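Long-range contact in antigen 43 (Escherichia coli, PDB 4KH3), which mediates the self-association that clumps bacterial cells, and probably contributes to biofilm formation by uropathogenic strains, as an autotransporter adhesin: residues A[393-398]-A[412-417]. Sequence-based numbering, arbitrary orientation.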
# COMPACT_ATOMS: atom_id res chain seq x y z
N PHE A 393 -14.05 21.98 -4.46
CA PHE A 393 -14.56 22.18 -5.81
C PHE A 393 -13.58 23.11 -6.48
O PHE A 393 -13.31 24.20 -5.98
CB PHE A 393 -15.94 22.82 -5.75
CG PHE A 393 -16.65 22.88 -7.07
CD1 PHE A 393 -16.12 23.61 -8.14
CD2 PHE A 393 -17.87 22.25 -7.24
CE1 PHE A 393 -16.79 23.68 -9.35
CE2 PHE A 393 -18.54 22.33 -8.45
CZ PHE A 393 -17.99 23.04 -9.50
N THR A 394 -13.03 22.66 -7.60
CA THR A 394 -12.10 23.45 -8.38
C THR A 394 -12.74 23.74 -9.74
O THR A 394 -13.33 22.85 -10.35
CB THR A 394 -10.77 22.72 -8.59
OG1 THR A 394 -10.22 22.36 -7.31
CG2 THR A 394 -9.77 23.60 -9.34
N ALA A 395 -12.63 24.98 -10.20
CA ALA A 395 -13.17 25.35 -11.49
C ALA A 395 -12.10 26.04 -12.33
O ALA A 395 -11.52 27.04 -11.91
CB ALA A 395 -14.39 26.25 -11.31
N ARG A 396 -11.84 25.50 -13.51
CA ARG A 396 -10.87 26.08 -14.43
C ARG A 396 -11.58 27.04 -15.38
O ARG A 396 -10.95 27.70 -16.20
CB ARG A 396 -10.14 24.97 -15.19
CG ARG A 396 -9.56 23.89 -14.28
CD ARG A 396 -8.28 23.31 -14.85
NE ARG A 396 -8.52 22.59 -16.09
CZ ARG A 396 -8.46 21.26 -16.22
NH1 ARG A 396 -8.15 20.51 -15.17
NH2 ARG A 396 -8.70 20.69 -17.39
N GLY A 397 -12.90 27.10 -15.23
CA GLY A 397 -13.73 28.01 -15.99
C GLY A 397 -15.17 27.60 -15.76
O GLY A 397 -15.54 27.22 -14.65
N GLY A 398 -15.98 27.65 -16.81
CA GLY A 398 -17.32 27.10 -16.74
C GLY A 398 -18.34 27.92 -15.96
O GLY A 398 -18.13 29.10 -15.69
N LEU A 412 -13.83 26.45 -2.56
CA LEU A 412 -14.13 26.61 -3.97
C LEU A 412 -12.98 27.39 -4.56
O LEU A 412 -12.83 28.58 -4.28
CB LEU A 412 -15.45 27.36 -4.15
CG LEU A 412 -15.74 27.91 -5.55
CD1 LEU A 412 -15.66 26.81 -6.59
CD2 LEU A 412 -17.11 28.55 -5.55
N THR A 413 -12.16 26.70 -5.34
CA THR A 413 -10.95 27.27 -5.92
C THR A 413 -11.18 27.54 -7.40
O THR A 413 -11.56 26.64 -8.15
CB THR A 413 -9.75 26.32 -5.73
OG1 THR A 413 -9.50 26.12 -4.34
CG2 THR A 413 -8.49 26.88 -6.38
N LEU A 414 -10.95 28.78 -7.83
CA LEU A 414 -11.10 29.16 -9.22
C LEU A 414 -9.74 29.43 -9.85
O LEU A 414 -8.90 30.12 -9.27
CB LEU A 414 -11.96 30.42 -9.33
CG LEU A 414 -13.29 30.35 -8.61
CD1 LEU A 414 -14.06 31.65 -8.76
CD2 LEU A 414 -14.10 29.18 -9.13
N SER A 415 -9.51 28.88 -11.04
CA SER A 415 -8.24 29.09 -11.73
C SER A 415 -8.45 29.76 -13.08
O SER A 415 -7.49 30.01 -13.82
CB SER A 415 -7.42 27.78 -11.84
OG SER A 415 -8.06 26.80 -12.64
N GLY A 416 -9.70 30.07 -13.39
CA GLY A 416 -10.02 30.81 -14.60
C GLY A 416 -11.21 31.74 -14.38
O GLY A 416 -11.48 32.16 -13.26
N LYS A 417 -11.91 32.06 -15.47
CA LYS A 417 -13.12 32.86 -15.37
C LYS A 417 -14.32 31.94 -15.26
O LYS A 417 -14.65 31.19 -16.19
CB LYS A 417 -13.27 33.78 -16.59
CG LYS A 417 -12.01 34.57 -16.94
CD LYS A 417 -12.26 35.49 -18.14
CE LYS A 417 -10.97 35.83 -18.88
NZ LYS A 417 -10.01 36.62 -18.06
O HOH W 1 -12.27 30.23 -18.11
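With CG anti to the backbone N in both Phe-393 (chi1 -171°) and Leu-412 (chi1 166°), the two side chains lie side by side and point the same way, and CD1 of Leu-412 comes to 3.6 Å from CD1 of the Phe-393 ring, approaching it obliquely. Two residues on, on the same face, CB of Ala-395 meets CD2 of Leu-414 at 3.7 Å, a small apolar group suited to a buried face where Leu-377 also packs on it. These four apolar residues form a ladder on the buried face of two parallel strands, successive rungs of the right-handed beta-helix expected for this autotransporter stalk family. Inside the coil, Phe-393 also meets the ring of Phe-375, while Leu-400 touches both Phe-393 and Leu-412.

The backbones hold the register through three nearly straight bonds: Thr-413 N to Phe-393 O (2.8 Å), Ala-395 N to Thr-413 O (2.8 Å) and Ser-415 N to Ala-395 O (2.9 Å). On the other face, which is partly open, Thr-394 lies beside Thr-413; their beta-branched side chains suit extended backbone, and the Thr-413 hydroxyl bonds to Gln-434 on the next strand.

Beyond the strands both segments turn. There OG of Ser-415 sits 3.4 Å from CA of Arg-396, and the lack of a side chain at Gly-416 allows its CA to lie 3.6 Å from Arg-396 O. A water donates to Lys-417 O and weakly to Arg-396 O. The chemistry thus divides the work: repeated hydrogen bonding between peptide groups sets the spacing of the coils, and apolar side chains in register fill the interior of the helix.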